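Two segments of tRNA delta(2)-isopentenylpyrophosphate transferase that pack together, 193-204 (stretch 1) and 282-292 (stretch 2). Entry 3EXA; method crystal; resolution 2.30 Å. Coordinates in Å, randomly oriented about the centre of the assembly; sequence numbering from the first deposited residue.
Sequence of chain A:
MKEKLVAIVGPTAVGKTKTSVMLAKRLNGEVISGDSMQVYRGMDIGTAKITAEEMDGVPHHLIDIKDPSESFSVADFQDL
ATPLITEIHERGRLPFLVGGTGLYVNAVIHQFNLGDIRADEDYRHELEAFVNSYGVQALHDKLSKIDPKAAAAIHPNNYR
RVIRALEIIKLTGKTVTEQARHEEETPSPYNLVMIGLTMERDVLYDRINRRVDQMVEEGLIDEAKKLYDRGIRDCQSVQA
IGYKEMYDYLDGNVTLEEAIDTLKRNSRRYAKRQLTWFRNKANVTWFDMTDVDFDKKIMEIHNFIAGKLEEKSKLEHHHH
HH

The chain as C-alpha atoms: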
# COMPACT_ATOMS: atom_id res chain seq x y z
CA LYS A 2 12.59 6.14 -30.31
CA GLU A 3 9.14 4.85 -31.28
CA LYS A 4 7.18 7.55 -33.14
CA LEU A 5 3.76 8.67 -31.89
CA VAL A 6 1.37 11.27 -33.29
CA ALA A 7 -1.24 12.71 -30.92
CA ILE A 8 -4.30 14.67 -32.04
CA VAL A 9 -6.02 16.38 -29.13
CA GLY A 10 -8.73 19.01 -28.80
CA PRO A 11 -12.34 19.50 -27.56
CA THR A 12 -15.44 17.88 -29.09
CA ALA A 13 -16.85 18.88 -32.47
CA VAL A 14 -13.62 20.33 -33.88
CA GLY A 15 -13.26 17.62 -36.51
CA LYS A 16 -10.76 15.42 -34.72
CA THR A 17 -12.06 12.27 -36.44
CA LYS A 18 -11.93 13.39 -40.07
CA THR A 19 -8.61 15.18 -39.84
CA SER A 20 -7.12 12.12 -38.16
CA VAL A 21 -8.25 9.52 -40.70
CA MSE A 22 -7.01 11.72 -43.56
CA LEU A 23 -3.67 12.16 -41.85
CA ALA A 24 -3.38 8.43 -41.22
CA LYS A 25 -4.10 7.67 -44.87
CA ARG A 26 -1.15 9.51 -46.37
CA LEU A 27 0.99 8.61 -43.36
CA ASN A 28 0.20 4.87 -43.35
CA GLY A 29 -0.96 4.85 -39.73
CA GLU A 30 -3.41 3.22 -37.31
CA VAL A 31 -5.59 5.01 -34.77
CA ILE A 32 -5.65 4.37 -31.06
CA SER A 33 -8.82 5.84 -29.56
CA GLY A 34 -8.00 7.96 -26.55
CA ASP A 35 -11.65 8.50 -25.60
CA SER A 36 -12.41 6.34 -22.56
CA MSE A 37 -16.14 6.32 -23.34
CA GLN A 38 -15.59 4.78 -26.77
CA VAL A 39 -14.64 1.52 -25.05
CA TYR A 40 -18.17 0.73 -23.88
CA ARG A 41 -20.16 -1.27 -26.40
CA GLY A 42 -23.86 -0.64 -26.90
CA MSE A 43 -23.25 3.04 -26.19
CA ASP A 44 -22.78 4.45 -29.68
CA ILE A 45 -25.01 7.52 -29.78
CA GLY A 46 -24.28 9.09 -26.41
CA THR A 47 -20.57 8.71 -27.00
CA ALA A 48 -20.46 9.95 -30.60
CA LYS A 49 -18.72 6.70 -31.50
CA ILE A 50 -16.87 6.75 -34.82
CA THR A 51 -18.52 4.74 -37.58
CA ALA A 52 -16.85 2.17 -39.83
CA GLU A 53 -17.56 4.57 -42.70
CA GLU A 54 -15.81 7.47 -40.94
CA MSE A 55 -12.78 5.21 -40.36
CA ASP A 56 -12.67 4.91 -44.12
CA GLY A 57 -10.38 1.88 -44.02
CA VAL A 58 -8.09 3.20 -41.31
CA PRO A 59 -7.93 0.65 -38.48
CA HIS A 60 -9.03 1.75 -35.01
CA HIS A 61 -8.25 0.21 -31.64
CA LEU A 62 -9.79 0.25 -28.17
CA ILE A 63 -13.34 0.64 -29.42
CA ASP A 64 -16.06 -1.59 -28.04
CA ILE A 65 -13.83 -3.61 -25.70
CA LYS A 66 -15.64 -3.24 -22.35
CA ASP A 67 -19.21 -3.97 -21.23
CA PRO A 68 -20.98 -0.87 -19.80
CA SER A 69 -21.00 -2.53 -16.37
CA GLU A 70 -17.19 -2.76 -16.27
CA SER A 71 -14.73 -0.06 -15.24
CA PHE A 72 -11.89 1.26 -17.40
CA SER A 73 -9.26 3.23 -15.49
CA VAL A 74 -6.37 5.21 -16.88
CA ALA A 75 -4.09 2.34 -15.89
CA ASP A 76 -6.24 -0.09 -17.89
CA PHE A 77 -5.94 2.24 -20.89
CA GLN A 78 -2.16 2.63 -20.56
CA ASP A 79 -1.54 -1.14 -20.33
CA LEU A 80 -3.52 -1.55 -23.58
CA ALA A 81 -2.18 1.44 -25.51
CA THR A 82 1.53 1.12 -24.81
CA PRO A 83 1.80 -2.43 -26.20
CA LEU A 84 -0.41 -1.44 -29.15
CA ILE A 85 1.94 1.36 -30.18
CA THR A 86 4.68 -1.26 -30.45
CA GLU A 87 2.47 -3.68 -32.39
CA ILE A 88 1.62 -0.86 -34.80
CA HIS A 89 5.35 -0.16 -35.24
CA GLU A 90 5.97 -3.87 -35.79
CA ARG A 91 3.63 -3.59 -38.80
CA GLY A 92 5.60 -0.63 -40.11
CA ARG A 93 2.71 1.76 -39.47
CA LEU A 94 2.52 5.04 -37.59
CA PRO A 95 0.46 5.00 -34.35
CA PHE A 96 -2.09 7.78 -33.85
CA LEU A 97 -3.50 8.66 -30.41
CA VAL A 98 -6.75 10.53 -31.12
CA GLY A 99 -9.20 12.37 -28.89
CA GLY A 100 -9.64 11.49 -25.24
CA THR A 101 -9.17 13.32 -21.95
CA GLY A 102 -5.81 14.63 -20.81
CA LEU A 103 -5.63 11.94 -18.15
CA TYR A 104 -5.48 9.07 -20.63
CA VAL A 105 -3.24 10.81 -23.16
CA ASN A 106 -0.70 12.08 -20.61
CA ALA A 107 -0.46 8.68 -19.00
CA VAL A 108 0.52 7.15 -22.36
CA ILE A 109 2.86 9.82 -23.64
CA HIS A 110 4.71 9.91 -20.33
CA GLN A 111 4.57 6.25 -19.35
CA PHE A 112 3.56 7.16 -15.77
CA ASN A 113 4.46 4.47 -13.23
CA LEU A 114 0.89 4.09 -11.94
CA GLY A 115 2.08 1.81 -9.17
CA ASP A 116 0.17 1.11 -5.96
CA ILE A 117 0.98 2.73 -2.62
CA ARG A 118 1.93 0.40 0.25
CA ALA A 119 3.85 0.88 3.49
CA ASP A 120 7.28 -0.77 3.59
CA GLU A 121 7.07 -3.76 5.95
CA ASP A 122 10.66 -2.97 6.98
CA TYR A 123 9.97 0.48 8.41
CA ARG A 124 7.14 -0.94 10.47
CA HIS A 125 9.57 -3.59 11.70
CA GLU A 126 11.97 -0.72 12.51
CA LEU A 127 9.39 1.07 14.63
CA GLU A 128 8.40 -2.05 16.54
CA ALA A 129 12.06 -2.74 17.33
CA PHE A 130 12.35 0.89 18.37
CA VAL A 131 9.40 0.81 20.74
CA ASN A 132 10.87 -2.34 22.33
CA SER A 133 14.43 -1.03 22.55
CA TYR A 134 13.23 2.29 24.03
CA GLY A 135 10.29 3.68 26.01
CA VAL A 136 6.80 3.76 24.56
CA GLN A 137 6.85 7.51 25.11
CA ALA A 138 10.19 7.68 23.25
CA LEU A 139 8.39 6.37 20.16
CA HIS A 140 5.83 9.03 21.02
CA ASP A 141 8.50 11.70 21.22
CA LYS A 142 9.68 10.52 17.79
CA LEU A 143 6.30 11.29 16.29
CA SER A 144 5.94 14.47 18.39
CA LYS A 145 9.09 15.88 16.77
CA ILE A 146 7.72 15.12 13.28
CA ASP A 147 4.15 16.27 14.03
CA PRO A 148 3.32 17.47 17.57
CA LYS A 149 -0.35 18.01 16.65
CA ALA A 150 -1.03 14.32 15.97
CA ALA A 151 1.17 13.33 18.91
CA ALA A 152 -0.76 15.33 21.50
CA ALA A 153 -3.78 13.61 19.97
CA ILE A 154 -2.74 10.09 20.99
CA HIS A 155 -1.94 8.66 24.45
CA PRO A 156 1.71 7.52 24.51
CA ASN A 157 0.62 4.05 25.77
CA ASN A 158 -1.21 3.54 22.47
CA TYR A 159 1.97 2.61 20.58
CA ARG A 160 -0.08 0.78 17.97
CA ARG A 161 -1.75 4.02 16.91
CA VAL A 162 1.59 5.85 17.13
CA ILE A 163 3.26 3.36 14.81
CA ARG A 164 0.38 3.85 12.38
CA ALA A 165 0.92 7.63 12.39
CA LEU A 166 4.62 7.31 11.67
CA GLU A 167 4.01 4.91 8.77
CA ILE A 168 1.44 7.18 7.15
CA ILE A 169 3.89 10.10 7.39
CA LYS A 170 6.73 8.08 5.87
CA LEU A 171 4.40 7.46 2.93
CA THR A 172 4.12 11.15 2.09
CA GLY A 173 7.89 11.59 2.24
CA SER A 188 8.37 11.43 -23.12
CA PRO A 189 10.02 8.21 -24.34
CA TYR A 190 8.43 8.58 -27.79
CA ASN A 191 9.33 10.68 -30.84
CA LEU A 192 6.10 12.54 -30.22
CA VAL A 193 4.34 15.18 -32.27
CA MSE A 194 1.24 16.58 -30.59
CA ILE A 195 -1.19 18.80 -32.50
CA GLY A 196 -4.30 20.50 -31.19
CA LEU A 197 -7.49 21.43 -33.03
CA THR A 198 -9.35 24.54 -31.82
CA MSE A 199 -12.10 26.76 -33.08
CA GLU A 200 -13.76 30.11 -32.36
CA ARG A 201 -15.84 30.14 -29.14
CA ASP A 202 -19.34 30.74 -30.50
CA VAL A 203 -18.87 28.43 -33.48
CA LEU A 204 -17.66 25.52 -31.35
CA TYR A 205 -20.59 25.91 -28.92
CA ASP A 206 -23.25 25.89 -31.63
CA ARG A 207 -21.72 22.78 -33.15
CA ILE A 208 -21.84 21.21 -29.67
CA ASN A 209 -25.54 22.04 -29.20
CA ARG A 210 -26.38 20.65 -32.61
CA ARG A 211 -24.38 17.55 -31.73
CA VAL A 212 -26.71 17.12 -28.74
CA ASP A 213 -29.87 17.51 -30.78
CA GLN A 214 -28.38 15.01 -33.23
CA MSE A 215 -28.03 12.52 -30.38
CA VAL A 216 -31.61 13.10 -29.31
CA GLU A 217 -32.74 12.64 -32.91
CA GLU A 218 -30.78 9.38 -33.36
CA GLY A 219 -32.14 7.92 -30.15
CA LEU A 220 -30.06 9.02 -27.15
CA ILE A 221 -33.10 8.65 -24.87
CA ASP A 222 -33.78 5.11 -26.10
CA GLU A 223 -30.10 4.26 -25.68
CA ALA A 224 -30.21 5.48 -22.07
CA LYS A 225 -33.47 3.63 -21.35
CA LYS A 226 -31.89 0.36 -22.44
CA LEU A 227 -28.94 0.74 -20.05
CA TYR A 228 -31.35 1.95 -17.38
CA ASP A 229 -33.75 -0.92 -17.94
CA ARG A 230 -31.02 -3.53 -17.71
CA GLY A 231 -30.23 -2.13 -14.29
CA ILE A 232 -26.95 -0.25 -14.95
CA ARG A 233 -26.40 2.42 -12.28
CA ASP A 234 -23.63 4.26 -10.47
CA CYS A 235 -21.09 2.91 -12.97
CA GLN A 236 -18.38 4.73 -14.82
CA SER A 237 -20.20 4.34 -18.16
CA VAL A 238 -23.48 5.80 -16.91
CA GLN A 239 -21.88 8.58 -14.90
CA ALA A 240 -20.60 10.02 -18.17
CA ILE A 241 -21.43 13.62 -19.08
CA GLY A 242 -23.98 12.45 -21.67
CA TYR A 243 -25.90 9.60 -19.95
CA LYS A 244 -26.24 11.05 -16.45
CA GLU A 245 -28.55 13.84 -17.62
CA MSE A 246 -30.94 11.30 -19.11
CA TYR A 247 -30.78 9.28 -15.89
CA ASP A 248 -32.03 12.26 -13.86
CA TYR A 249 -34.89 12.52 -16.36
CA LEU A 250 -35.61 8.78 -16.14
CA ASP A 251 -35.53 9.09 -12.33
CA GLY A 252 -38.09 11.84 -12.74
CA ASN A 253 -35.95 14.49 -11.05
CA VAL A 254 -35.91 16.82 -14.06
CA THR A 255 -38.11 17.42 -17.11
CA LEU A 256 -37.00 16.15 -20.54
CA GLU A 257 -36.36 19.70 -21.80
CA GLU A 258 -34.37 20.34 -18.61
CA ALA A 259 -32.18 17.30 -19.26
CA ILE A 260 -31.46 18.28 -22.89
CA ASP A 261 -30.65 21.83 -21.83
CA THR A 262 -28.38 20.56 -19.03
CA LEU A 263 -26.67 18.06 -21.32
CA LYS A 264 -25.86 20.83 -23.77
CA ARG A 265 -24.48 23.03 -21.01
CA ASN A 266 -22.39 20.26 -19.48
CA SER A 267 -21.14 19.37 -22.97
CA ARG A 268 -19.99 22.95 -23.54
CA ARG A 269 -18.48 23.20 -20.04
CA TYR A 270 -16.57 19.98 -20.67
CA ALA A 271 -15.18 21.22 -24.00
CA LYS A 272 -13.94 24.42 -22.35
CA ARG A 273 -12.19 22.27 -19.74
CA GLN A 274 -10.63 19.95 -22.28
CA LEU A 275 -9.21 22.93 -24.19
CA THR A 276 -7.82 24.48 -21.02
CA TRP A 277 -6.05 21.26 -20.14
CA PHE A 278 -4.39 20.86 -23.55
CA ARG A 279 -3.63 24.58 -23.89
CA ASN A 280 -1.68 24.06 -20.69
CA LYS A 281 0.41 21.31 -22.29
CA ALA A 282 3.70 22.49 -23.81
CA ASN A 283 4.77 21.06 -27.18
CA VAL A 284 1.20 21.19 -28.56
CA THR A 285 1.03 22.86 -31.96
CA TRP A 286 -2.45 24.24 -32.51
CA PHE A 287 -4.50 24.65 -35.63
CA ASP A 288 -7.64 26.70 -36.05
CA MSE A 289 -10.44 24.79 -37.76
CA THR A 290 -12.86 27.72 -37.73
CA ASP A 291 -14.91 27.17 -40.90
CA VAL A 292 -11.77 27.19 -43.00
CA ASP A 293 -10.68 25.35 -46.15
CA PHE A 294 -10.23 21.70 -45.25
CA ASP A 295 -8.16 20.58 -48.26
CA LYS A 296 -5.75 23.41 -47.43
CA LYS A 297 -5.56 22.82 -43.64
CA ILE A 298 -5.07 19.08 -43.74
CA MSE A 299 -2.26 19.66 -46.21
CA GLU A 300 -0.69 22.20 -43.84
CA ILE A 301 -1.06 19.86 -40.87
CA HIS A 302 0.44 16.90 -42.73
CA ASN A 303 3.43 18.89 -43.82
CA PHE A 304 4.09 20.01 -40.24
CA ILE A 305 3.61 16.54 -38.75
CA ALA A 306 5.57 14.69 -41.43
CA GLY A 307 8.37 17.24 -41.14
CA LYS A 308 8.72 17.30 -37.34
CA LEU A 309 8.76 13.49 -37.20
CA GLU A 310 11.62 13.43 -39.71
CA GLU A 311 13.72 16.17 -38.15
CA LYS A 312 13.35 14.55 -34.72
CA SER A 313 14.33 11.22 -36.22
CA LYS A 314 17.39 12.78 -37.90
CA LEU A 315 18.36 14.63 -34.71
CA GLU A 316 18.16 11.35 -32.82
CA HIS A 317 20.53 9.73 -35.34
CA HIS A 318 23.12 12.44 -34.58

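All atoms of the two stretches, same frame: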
# COMPACT_ATOMS: atom_id res chain seq x y z
N VAL A 193 4.79 13.98 -31.60
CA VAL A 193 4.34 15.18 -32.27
C VAL A 193 2.88 15.29 -31.84
O VAL A 193 2.05 14.41 -32.12
CB VAL A 193 4.43 15.06 -33.81
CG1 VAL A 193 3.82 16.29 -34.47
CG2 VAL A 193 5.89 14.92 -34.24
N MSE A 194 2.58 16.35 -31.10
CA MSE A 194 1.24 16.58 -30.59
C MSE A 194 0.64 17.82 -31.24
O MSE A 194 1.22 18.90 -31.17
CB MSE A 194 1.32 16.76 -29.08
CG MSE A 194 0.08 16.33 -28.34
SE MSE A 194 0.38 16.23 -26.43
CE MSE A 194 -1.30 16.99 -25.85
N ILE A 195 -0.52 17.66 -31.87
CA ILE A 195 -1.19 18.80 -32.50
C ILE A 195 -2.54 19.00 -31.84
O ILE A 195 -3.15 18.04 -31.38
CB ILE A 195 -1.43 18.55 -34.01
CG1 ILE A 195 -2.26 17.29 -34.19
CG2 ILE A 195 -0.09 18.43 -34.76
CD1 ILE A 195 -2.69 17.04 -35.61
N GLY A 196 -3.01 20.24 -31.79
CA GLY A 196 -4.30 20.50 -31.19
C GLY A 196 -5.21 21.22 -32.15
O GLY A 196 -4.77 22.10 -32.89
N LEU A 197 -6.48 20.82 -32.17
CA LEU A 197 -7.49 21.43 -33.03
C LEU A 197 -8.41 22.30 -32.17
O LEU A 197 -8.97 21.83 -31.18
CB LEU A 197 -8.30 20.34 -33.74
CG LEU A 197 -7.45 19.30 -34.48
CD1 LEU A 197 -8.35 18.38 -35.29
CD2 LEU A 197 -6.45 20.01 -35.39
N THR A 198 -8.53 23.58 -32.54
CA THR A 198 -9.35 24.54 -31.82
C THR A 198 -10.33 25.13 -32.79
O THR A 198 -10.36 24.77 -33.97
CB THR A 198 -8.58 25.76 -31.32
OG1 THR A 198 -7.20 25.44 -31.18
CG2 THR A 198 -9.15 26.24 -29.99
N MSE A 199 -11.09 26.09 -32.28
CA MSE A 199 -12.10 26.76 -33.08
C MSE A 199 -12.65 27.93 -32.29
O MSE A 199 -12.59 27.94 -31.06
CB MSE A 199 -13.21 25.75 -33.37
CG MSE A 199 -14.04 26.01 -34.61
SE MSE A 199 -15.31 24.54 -34.86
CE MSE A 199 -14.20 23.31 -35.85
N GLU A 200 -13.18 28.93 -32.99
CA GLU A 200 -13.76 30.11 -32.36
C GLU A 200 -14.85 29.70 -31.37
O GLU A 200 -15.63 28.78 -31.63
CB GLU A 200 -14.33 31.04 -33.44
CG GLU A 200 -13.31 32.05 -33.97
CD GLU A 200 -13.70 32.65 -35.33
OE1 GLU A 200 -14.88 32.99 -35.53
OE2 GLU A 200 -12.79 32.78 -36.18
N ARG A 201 -14.89 30.39 -30.23
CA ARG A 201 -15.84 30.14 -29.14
C ARG A 201 -17.28 29.83 -29.56
O ARG A 201 -17.76 28.70 -29.40
CB ARG A 201 -15.87 31.36 -28.19
CG ARG A 201 -16.63 31.17 -26.88
CD ARG A 201 -16.06 30.01 -26.04
NE ARG A 201 -14.65 30.18 -25.69
CZ ARG A 201 -13.88 29.25 -25.13
NH1 ARG A 201 -14.38 28.05 -24.84
NH2 ARG A 201 -12.61 29.50 -24.86
N ASP A 202 -17.95 30.85 -30.07
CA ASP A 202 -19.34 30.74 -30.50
C ASP A 202 -19.63 29.64 -31.50
O ASP A 202 -20.66 28.97 -31.43
CB ASP A 202 -19.81 32.08 -31.06
CG ASP A 202 -19.75 33.19 -30.04
OD1 ASP A 202 -20.06 34.34 -30.40
OD2 ASP A 202 -19.39 32.91 -28.88
N VAL A 203 -18.72 29.45 -32.45
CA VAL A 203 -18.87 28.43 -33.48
C VAL A 203 -18.84 27.05 -32.85
O VAL A 203 -19.73 26.24 -33.09
CB VAL A 203 -17.74 28.55 -34.55
CG1 VAL A 203 -17.74 27.35 -35.47
CG2 VAL A 203 -17.94 29.82 -35.37
N LEU A 204 -17.82 26.79 -32.03
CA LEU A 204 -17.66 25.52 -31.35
C LEU A 204 -18.88 25.16 -30.50
O LEU A 204 -19.32 24.00 -30.49
CB LEU A 204 -16.42 25.57 -30.46
CG LEU A 204 -16.21 24.27 -29.66
CD1 LEU A 204 -15.74 23.19 -30.62
CD2 LEU A 204 -15.19 24.47 -28.55
N ALA A 282 2.67 21.97 -22.91
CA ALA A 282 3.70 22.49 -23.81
C ALA A 282 4.02 21.46 -24.89
O ALA A 282 3.87 20.25 -24.66
CB ALA A 282 4.97 22.84 -23.01
N ASN A 283 4.44 21.93 -26.06
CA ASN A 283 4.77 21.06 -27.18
C ASN A 283 3.52 20.66 -27.99
O ASN A 283 3.53 19.67 -28.72
CB ASN A 283 5.51 19.82 -26.69
CG ASN A 283 6.82 20.15 -26.02
OD1 ASN A 283 7.40 19.34 -25.31
ND2 ASN A 283 7.30 21.37 -26.26
N VAL A 284 2.44 21.43 -27.83
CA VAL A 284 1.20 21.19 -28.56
C VAL A 284 1.00 22.29 -29.60
O VAL A 284 0.69 23.44 -29.26
CB VAL A 284 -0.03 21.16 -27.61
CG1 VAL A 284 -1.30 20.93 -28.43
CG2 VAL A 284 0.13 20.06 -26.57
N THR A 285 1.18 21.92 -30.86
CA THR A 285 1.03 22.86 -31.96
C THR A 285 -0.46 22.93 -32.32
O THR A 285 -1.08 21.93 -32.66
CB THR A 285 1.87 22.38 -33.14
OG1 THR A 285 3.22 22.17 -32.67
CG2 THR A 285 1.89 23.41 -34.26
N TRP A 286 -1.04 24.12 -32.22
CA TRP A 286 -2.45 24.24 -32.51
C TRP A 286 -2.80 24.65 -33.93
O TRP A 286 -2.00 25.24 -34.65
CB TRP A 286 -3.11 25.20 -31.52
CG TRP A 286 -3.10 24.70 -30.10
CD1 TRP A 286 -2.10 24.85 -29.19
CD2 TRP A 286 -4.14 23.96 -29.45
NE1 TRP A 286 -2.45 24.26 -28.00
CE2 TRP A 286 -3.70 23.70 -28.13
CE3 TRP A 286 -5.40 23.49 -29.84
CZ2 TRP A 286 -4.47 22.99 -27.21
CZ3 TRP A 286 -6.17 22.79 -28.92
CH2 TRP A 286 -5.71 22.55 -27.62
N PHE A 287 -4.01 24.31 -34.32
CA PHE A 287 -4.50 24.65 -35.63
C PHE A 287 -5.94 25.07 -35.47
O PHE A 287 -6.72 24.41 -34.77
CB PHE A 287 -4.39 23.46 -36.57
CG PHE A 287 -2.99 23.15 -37.01
CD1 PHE A 287 -2.14 22.38 -36.21
CD2 PHE A 287 -2.50 23.63 -38.23
CE1 PHE A 287 -0.85 22.08 -36.62
CE2 PHE A 287 -1.21 23.34 -38.64
CZ PHE A 287 -0.38 22.56 -37.84
N ASP A 288 -6.29 26.18 -36.11
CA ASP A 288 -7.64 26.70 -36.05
C ASP A 288 -8.46 26.08 -37.17
O ASP A 288 -8.11 26.17 -38.34
CB ASP A 288 -7.60 28.22 -36.19
CG ASP A 288 -8.91 28.87 -35.80
OD1 ASP A 288 -8.89 30.09 -35.57
OD2 ASP A 288 -9.95 28.16 -35.74
N MSE A 289 -9.57 25.44 -36.80
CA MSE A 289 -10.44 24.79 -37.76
C MSE A 289 -11.69 25.61 -38.03
O MSE A 289 -12.63 25.13 -38.66
CB MSE A 289 -10.85 23.41 -37.24
CG MSE A 289 -9.68 22.52 -36.86
SE MSE A 289 -8.40 22.35 -38.30
CE MSE A 289 -9.17 20.78 -39.15
N THR A 290 -11.71 26.85 -37.55
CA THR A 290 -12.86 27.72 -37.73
C THR A 290 -13.28 27.87 -39.20
O THR A 290 -12.65 28.62 -39.96
CB THR A 290 -12.59 29.12 -37.19
OG1 THR A 290 -12.30 29.03 -35.79
CG2 THR A 290 -13.81 30.01 -37.39
N ASP A 291 -14.34 27.17 -39.56
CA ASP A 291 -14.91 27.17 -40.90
C ASP A 291 -13.91 27.61 -41.95
O ASP A 291 -14.12 28.59 -42.67
CB ASP A 291 -16.16 28.06 -40.94
CG ASP A 291 -17.27 27.59 -39.99
OD1 ASP A 291 -18.31 28.28 -39.92
OD2 ASP A 291 -17.11 26.54 -39.33
N VAL A 292 -12.81 26.88 -42.04
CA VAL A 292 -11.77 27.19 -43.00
C VAL A 292 -11.71 26.09 -44.06
O VAL A 292 -12.46 25.10 -44.01
CB VAL A 292 -10.38 27.38 -42.30
CG1 VAL A 292 -9.79 26.04 -41.88
CG2 VAL A 292 -9.42 28.12 -43.22
O HOH W 1 3.67 19.71 -31.95

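How are the two backbones held together? Strand 193-198 lies beside the strand that ends at Asp 288, and the two run parallel, their directions 31° apart. In parallel pairing alternate residues of a strand turn their NH and CO to the neighbour; Gly 196 and Thr 198 use both, while Met 194 bonds to stretch 2 through its carbonyl alone. The ladder begins where Thr 285 N donates to Met 194 O (3.0 Å). A water also donates to that carbonyl, its oxygen 2.7 Å from Met 194 O, and lies 2.6 Å from Thr 285 OG1, so it bridges the backbone of one strand and the side chain of the other. On the other face of the sheet from the Thr 285 side chain, Met 194 CE, the methyl of a selenomethionine, packs against Val 284 CG2 at 3.5 Å.

What happens at Ile 195 and Gly 196? The side chain of Ile 195 lies on the same face of the sheet as Thr 285 and Phe 287, and its CG2 comes within 4.2 Å of Phe 287 CE1, a loose apolar contact. Gly 196 then bonds in both directions: Gly 196 N donates to Thr 285 O (2.7 Å), and Gly 196 O accepts from Phe 287 N (2.7 Å). With no side chain here, the Trp 286 ring can fold over the backbone, and Gly 196 CA sits over its face, 3.9 Å from the centroid of the six-membered ring, in a CH-pi contact. A CB on this residue would lie 2.5 Å from Trp 286 CE3, a clash.

How does the pairing continue to the end of the strand? Leu 197 returns to the face of Ile 195 and Phe 287; its CD2 lies 4.2 Å from Phe 287 CB, and its CB 4.0 Å from Met 289 CG. Thr 198 carries the last two rungs, with Thr 198 N donating to Phe 287 O (3.0 Å) and Met 289 N donating to Thr 198 O (3.0 Å). Its side chain is on the same face of the sheet as that of Trp 286, with Thr 198 OG1 3.0 Å from Trp 286 CE3.

What joins the stretches beyond the strands? Two selenomethionines meet where Met 199 CE touches Met 289 CB at 3.6 Å. Next, Glu 200 N, at the N-cap position of the following helix, donates to Thr 290 OG1 (2.9 Å). That hydroxyl in turn donates to Asp 288 OD2 (2.5 Å between Thr 290 OG1 and Asp 288 OD2), so one side chain relays a backbone NH to a carboxylate. Asp 288 OD2 also accepts from Thr 290 N (2.8 Å), which helps fix the turn that presents the hydroxyl.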